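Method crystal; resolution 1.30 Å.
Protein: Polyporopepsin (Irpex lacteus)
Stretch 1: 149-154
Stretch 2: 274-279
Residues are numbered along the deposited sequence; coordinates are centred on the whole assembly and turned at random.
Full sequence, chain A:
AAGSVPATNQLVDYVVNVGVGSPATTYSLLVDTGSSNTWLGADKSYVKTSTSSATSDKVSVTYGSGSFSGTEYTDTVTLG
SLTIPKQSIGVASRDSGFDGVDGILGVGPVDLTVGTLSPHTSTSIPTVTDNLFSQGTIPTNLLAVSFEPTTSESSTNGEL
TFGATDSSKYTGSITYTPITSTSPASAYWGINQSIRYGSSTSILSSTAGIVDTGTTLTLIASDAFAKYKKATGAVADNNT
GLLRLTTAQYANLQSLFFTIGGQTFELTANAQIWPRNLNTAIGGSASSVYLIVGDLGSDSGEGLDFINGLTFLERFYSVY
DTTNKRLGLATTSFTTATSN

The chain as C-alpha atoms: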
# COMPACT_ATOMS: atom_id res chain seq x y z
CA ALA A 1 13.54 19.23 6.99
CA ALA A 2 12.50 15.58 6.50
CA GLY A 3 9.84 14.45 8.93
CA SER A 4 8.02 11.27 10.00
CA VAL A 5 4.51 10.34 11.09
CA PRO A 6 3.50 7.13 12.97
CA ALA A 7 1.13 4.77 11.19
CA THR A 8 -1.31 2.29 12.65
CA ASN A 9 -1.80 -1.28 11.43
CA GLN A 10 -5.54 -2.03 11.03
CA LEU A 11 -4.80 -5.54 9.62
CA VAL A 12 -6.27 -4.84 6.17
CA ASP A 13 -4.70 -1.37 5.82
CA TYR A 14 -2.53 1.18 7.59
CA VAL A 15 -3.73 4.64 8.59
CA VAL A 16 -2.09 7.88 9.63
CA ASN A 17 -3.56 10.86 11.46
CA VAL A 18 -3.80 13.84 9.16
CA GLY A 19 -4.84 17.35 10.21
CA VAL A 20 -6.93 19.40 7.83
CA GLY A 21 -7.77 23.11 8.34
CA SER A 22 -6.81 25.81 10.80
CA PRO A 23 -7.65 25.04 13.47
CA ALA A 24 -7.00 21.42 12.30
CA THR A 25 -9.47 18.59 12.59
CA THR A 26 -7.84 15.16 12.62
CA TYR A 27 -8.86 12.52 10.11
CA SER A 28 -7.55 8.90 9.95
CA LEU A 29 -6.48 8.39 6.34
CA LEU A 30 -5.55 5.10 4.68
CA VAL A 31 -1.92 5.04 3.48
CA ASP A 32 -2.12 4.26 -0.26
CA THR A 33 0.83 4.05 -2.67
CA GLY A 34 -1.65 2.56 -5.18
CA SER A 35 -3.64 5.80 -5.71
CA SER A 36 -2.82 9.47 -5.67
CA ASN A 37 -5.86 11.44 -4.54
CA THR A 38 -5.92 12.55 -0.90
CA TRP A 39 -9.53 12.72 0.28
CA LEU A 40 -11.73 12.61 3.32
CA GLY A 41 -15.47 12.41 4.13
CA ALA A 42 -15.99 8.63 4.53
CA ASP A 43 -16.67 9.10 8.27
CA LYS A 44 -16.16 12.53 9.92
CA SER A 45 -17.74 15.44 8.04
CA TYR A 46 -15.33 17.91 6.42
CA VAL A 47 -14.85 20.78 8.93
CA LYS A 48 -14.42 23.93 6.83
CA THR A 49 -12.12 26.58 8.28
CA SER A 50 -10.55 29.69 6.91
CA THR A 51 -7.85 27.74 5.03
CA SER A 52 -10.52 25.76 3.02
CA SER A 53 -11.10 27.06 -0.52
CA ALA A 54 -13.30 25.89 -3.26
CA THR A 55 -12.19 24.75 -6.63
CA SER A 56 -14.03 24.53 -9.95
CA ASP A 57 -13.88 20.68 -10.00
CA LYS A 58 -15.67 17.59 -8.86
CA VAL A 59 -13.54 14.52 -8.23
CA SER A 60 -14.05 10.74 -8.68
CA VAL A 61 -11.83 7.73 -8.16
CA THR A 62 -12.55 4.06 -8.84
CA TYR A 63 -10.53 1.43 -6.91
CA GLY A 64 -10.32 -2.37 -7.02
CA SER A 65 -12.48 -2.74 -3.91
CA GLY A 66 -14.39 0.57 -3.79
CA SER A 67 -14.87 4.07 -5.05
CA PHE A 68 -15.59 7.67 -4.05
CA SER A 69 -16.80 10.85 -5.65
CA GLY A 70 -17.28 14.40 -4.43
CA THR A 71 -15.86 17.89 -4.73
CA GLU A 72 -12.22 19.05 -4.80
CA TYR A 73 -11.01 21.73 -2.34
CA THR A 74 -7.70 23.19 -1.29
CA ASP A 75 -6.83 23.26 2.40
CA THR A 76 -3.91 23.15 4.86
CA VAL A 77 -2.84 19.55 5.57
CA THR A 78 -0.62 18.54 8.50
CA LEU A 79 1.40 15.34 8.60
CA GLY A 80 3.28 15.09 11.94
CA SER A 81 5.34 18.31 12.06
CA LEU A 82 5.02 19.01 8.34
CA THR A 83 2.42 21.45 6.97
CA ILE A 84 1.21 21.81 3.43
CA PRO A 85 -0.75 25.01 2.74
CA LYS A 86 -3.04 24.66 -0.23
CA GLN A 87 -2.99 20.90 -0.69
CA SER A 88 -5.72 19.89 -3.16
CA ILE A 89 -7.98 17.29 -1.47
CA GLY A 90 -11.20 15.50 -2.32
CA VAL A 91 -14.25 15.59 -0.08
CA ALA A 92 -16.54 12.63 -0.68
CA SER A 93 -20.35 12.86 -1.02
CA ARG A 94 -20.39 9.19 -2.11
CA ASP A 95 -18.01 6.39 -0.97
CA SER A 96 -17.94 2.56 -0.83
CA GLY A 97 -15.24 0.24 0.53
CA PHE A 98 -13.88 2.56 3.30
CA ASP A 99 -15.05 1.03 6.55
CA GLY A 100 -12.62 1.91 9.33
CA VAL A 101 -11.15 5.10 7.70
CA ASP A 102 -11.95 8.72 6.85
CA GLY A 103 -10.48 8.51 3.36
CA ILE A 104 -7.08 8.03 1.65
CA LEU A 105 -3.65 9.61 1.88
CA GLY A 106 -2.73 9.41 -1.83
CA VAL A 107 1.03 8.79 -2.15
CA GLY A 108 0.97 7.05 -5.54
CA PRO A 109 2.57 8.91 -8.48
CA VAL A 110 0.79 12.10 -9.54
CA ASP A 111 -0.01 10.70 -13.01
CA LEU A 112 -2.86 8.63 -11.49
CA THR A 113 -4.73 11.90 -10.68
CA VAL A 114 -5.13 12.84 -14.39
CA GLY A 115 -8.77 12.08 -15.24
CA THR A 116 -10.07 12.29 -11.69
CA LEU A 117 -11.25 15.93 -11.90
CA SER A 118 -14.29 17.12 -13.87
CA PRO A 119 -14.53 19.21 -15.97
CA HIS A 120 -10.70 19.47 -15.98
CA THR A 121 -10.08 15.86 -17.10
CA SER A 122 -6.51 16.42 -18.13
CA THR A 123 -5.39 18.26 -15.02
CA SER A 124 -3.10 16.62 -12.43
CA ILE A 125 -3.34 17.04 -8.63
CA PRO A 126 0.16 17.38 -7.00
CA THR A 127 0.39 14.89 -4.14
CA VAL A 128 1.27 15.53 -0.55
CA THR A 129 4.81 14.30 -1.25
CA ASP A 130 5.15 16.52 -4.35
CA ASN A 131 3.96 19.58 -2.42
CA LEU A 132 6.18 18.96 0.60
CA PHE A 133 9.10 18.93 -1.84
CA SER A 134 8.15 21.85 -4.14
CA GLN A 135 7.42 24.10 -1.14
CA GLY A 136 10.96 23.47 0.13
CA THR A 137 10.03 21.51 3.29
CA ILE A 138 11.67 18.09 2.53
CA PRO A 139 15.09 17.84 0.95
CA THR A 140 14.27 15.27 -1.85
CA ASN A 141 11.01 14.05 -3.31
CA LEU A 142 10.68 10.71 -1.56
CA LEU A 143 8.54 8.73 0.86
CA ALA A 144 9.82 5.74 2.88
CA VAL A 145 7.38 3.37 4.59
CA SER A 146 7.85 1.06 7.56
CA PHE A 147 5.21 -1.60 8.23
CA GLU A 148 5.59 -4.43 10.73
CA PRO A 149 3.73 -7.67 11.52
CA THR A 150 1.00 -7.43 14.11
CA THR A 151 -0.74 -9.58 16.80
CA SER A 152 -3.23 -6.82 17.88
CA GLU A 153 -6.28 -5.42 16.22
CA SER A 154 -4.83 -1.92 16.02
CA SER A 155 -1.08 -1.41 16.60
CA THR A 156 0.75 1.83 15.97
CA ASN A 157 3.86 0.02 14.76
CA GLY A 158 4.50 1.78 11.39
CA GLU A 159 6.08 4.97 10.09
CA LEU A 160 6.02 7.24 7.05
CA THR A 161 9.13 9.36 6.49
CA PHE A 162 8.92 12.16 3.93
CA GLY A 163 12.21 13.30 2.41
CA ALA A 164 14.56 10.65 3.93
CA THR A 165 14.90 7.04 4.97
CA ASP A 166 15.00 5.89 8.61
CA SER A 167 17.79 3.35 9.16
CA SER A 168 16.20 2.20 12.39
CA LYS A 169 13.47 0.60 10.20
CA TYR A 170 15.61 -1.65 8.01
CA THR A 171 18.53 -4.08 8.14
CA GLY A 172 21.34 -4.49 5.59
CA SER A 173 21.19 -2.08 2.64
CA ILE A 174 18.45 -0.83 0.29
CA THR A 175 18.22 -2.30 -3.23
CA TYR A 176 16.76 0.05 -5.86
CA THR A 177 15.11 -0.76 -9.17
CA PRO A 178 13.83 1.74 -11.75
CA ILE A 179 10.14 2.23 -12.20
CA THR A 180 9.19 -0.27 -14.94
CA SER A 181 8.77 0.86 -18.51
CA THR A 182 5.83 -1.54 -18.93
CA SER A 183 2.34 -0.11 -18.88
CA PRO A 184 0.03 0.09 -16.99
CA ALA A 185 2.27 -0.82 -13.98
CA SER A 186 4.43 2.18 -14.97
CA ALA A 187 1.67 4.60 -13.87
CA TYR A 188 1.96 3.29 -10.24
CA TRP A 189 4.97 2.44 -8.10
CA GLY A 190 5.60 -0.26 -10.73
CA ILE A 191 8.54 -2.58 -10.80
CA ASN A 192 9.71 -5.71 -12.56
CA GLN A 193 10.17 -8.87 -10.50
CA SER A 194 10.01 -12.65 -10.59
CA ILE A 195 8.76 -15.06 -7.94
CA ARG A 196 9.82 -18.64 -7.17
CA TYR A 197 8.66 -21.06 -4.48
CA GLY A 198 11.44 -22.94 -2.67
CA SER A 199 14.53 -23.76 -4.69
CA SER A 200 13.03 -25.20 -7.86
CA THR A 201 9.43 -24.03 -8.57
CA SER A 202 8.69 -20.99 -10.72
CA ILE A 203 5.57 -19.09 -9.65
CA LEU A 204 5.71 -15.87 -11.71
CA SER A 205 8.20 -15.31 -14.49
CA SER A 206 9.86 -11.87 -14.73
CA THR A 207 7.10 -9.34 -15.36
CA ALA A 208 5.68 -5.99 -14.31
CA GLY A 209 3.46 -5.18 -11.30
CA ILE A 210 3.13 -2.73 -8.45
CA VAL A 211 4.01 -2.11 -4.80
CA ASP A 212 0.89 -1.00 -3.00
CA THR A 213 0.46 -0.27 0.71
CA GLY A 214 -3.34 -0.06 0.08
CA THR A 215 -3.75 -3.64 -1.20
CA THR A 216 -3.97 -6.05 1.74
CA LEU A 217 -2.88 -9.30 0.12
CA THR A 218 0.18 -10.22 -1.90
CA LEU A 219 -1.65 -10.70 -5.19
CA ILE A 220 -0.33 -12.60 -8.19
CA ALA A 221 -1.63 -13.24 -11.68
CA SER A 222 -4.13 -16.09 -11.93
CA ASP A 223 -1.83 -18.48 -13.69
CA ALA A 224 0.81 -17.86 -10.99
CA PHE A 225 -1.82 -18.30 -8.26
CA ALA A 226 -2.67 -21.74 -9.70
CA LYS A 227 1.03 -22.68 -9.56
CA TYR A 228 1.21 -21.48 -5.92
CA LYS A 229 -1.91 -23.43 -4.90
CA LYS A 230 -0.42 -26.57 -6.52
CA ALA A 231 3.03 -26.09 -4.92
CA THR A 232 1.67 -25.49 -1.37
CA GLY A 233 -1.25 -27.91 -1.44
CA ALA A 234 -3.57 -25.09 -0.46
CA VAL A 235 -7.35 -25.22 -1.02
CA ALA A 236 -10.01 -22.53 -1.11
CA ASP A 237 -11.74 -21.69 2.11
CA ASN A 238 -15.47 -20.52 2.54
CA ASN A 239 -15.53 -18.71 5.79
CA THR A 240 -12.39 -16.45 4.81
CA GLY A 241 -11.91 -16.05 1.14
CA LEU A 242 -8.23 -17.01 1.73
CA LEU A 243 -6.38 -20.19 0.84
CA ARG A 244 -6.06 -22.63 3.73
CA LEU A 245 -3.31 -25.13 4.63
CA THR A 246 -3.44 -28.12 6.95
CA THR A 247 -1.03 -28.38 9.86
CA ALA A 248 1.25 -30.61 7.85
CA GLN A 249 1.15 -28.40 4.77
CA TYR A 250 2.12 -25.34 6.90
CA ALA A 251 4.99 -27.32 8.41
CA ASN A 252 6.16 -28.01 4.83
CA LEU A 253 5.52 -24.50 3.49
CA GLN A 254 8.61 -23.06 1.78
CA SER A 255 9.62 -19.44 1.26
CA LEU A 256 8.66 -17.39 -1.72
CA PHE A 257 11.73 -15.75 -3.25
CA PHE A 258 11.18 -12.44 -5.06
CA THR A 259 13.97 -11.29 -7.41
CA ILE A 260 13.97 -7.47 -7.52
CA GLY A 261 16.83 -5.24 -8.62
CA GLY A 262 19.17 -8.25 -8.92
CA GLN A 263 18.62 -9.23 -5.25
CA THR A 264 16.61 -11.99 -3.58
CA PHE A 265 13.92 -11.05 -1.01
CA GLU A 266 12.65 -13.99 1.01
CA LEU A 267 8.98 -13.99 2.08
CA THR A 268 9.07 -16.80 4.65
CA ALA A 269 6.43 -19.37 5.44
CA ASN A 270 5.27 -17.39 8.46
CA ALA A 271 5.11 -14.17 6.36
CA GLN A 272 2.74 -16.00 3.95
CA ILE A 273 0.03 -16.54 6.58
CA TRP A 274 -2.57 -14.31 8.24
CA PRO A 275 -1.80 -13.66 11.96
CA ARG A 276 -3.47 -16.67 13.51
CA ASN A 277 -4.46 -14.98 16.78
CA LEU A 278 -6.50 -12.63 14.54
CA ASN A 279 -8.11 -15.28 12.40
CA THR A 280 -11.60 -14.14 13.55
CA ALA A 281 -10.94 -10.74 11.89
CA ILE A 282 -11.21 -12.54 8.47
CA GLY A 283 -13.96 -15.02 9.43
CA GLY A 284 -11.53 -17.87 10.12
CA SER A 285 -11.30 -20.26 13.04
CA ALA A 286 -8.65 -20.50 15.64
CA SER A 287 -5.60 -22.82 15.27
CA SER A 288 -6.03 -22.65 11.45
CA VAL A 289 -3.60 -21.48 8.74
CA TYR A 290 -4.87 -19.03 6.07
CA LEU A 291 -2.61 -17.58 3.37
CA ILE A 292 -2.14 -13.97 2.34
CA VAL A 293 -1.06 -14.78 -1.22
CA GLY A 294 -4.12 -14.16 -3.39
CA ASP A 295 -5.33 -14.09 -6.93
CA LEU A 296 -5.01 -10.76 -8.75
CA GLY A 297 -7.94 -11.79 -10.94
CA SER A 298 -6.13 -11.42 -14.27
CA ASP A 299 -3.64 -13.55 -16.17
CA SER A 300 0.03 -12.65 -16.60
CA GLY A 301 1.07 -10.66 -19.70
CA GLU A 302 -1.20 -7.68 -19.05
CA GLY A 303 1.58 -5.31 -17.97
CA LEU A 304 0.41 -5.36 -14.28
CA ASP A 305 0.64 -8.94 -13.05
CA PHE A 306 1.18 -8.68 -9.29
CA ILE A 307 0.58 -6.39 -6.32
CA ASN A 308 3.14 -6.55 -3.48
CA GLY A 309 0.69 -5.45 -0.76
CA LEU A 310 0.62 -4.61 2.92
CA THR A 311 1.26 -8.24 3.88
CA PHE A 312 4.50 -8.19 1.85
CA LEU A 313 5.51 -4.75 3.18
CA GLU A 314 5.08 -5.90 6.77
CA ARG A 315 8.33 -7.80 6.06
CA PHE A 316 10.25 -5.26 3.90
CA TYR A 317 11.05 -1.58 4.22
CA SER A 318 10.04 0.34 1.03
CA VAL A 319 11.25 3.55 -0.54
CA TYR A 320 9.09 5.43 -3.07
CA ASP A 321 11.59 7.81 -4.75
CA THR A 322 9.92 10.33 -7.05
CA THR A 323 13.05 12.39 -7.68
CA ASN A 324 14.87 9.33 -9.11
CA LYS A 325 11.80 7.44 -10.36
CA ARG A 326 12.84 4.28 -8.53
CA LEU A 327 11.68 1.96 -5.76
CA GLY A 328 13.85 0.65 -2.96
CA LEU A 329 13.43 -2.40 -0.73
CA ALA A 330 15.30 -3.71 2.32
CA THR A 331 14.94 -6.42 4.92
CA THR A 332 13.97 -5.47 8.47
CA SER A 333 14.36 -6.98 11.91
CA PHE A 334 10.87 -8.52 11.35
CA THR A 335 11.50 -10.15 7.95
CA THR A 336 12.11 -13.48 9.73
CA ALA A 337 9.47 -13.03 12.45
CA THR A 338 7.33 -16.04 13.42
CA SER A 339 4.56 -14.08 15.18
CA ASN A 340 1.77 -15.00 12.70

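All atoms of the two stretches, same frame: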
# COMPACT_ATOMS: atom_id res chain seq x y z
N PRO A 149 4.80 -6.70 11.19
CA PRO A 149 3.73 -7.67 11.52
C PRO A 149 3.02 -7.26 12.81
O PRO A 149 3.54 -6.51 13.62
CB PRO A 149 4.52 -8.98 11.74
CG PRO A 149 5.82 -8.76 11.01
CD PRO A 149 6.16 -7.30 11.26
N THR A 150 1.82 -7.79 12.95
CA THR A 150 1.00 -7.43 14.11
C THR A 150 0.35 -8.70 14.75
O THR A 150 0.12 -9.69 14.06
CB THR A 150 0.02 -6.45 13.68
OG1 THR A 150 -0.65 -5.94 14.89
CG2 THR A 150 -1.10 -7.01 12.80
N THR A 151 0.09 -8.56 16.05
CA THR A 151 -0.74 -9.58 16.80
C THR A 151 -1.77 -8.78 17.55
O THR A 151 -2.37 -9.41 18.52
CB THR A 151 0.13 -10.37 17.80
OG1 THR A 151 0.75 -9.49 18.69
CG2 THR A 151 1.24 -11.19 17.05
N SER A 152 -2.07 -7.58 17.22
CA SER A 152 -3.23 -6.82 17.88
C SER A 152 -4.06 -6.34 16.85
O SER A 152 -3.85 -6.20 15.64
CB SER A 152 -2.57 -5.71 18.76
OG SER A 152 -1.87 -6.26 19.81
N GLU A 153 -5.34 -5.91 17.30
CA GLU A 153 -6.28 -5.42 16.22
C GLU A 153 -5.87 -4.13 15.71
O GLU A 153 -6.24 -3.75 14.56
CB GLU A 153 -7.65 -5.18 16.98
CG GLU A 153 -8.24 -6.48 17.55
CD GLU A 153 -8.75 -7.33 16.58
OE1 GLU A 153 -9.45 -7.00 15.53
OE2 GLU A 153 -8.76 -8.63 16.82
N SER A 154 -5.17 -3.23 16.48
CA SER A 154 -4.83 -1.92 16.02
C SER A 154 -3.51 -1.59 16.72
O SER A 154 -3.42 -1.71 18.03
CB SER A 154 -5.90 -0.83 16.56
OG SER A 154 -5.51 0.42 16.20
N TRP A 274 -1.88 -15.31 7.45
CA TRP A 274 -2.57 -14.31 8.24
C TRP A 274 -2.23 -14.49 9.72
O TRP A 274 -2.08 -15.68 10.14
CB TRP A 274 -4.08 -14.43 7.98
CG TRP A 274 -4.93 -13.44 8.67
CD1 TRP A 274 -5.48 -13.52 9.89
CD2 TRP A 274 -5.28 -12.12 8.17
NE1 TRP A 274 -6.16 -12.35 10.23
CE2 TRP A 274 -6.02 -11.50 9.18
CE3 TRP A 274 -4.98 -11.41 7.01
CZ2 TRP A 274 -6.53 -10.14 9.07
CZ3 TRP A 274 -5.52 -10.13 6.83
CH2 TRP A 274 -6.22 -9.49 7.87
N PRO A 275 -2.09 -13.47 10.51
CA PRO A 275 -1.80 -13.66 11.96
C PRO A 275 -2.88 -14.50 12.63
O PRO A 275 -4.05 -14.10 12.72
CB PRO A 275 -1.77 -12.21 12.49
CG PRO A 275 -2.47 -11.35 11.48
CD PRO A 275 -2.14 -12.03 10.16
N ARG A 276 -2.48 -15.70 13.08
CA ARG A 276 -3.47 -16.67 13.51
C ARG A 276 -4.25 -16.27 14.77
O ARG A 276 -5.45 -16.63 14.86
CB ARG A 276 -2.82 -18.02 13.73
CG ARG A 276 -2.44 -18.67 12.41
CD ARG A 276 -1.63 -19.94 12.56
NE ARG A 276 -0.23 -19.61 12.94
CZ ARG A 276 0.75 -20.53 12.94
NH1 ARG A 276 0.50 -21.82 12.74
NH2 ARG A 276 2.00 -20.13 13.13
N ASN A 277 -3.68 -15.45 15.61
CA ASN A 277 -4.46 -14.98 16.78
C ASN A 277 -5.49 -14.06 16.38
O ASN A 277 -6.41 -13.74 17.21
CB ASN A 277 -3.54 -14.42 17.87
CG ASN A 277 -3.02 -13.09 17.60
OD1 ASN A 277 -2.34 -12.80 16.56
ND2 ASN A 277 -3.32 -12.07 18.42
N LEU A 278 -5.53 -13.54 15.14
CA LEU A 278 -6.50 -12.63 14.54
C LEU A 278 -7.29 -13.26 13.47
O LEU A 278 -7.88 -12.60 12.62
CB LEU A 278 -5.76 -11.36 14.09
CG LEU A 278 -5.01 -10.61 15.17
CD1 LEU A 278 -4.13 -9.47 14.52
CD2 LEU A 278 -6.04 -9.99 16.16
N ASN A 279 -7.36 -14.62 13.42
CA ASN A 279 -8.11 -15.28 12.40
C ASN A 279 -9.61 -14.88 12.36
O ASN A 279 -10.24 -14.89 11.33
CB ASN A 279 -8.03 -16.83 12.51
CG ASN A 279 -6.78 -17.41 11.96
OD1 ASN A 279 -6.02 -16.73 11.22
ND2 ASN A 279 -6.49 -18.68 12.27

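This is a small contact between a loop and a short 3-10 turn, in which one leucine packs against a loop backbone and one asparagine pins that backbone with a single hydrogen bond. Together the two sides bury 247 Å², and the residues that touch lie at least 125 positions apart in the sequence.

The polar anchor is Asn 277. Its ND2 donates to Thr 151 O at 2.8 Å, with an N-H...acceptor angle of 157°, so the bond is short and close to straight. The CA-to-CB bond of Asn 277 points toward stretch 1, and a p rotamer, with chi1 at 76°, brings the amide to the carbonyl. Because the acceptor belongs to the main chain, the bond does not depend on the threonine side chain. That side chain still contributes a lesser contact, its CB lying 3.7 Å from Asn 277 OD1. An amide suits this exposed site, because its NH2 can satisfy a loop carbonyl.

Leu 278 supplies the apolar center and gives up the largest area to the other stretch, 75 Å². Its CA-to-CB bond also points toward stretch 1, and the m,t rotamer spreads the two methyls along the opposing chain. CD1 takes the backbone side, 3.5 Å from Ser 152 O and 3.9 Å from Thr 151 C, and also meets the methyl CG2 of Thr 150 at 4.3 Å. CD2 lies 3.1 Å from Glu 153 OE2, a tight approach of a carboxylate oxygen to a methyl. Glu 153 starts sideways, but its m,m conformation brings its end closer to stretch 2, so it lies over the leucine at an exposed edge. Ser 152 directs its CA-to-CB bond away and contributes backbone instead.

Pro 275 closes the other end of the contact, its CB 3.5 Å from Thr 150 O. Its CA lies 6.4 Å from that of Thr 151, the nearest CA pairing between the stretches.

The presenting loop is itself braced. Leu 278 N donates to Pro 275 O at 2.9 Å, and Asn 279 N to Arg 276 O at 3.1 Å, tying together the short turn that carries Asn 277 and Leu 278. From beneath the contact, Trp 274 NE1 donates to Leu 278 O at 3.0 Å; the indole holds the leucine's backbone without touching stretch 1. The rule to read here is economical: fix a compact turn internally, then let adjacent residues present one amide and one branched aliphatic group to a neighboring backbone.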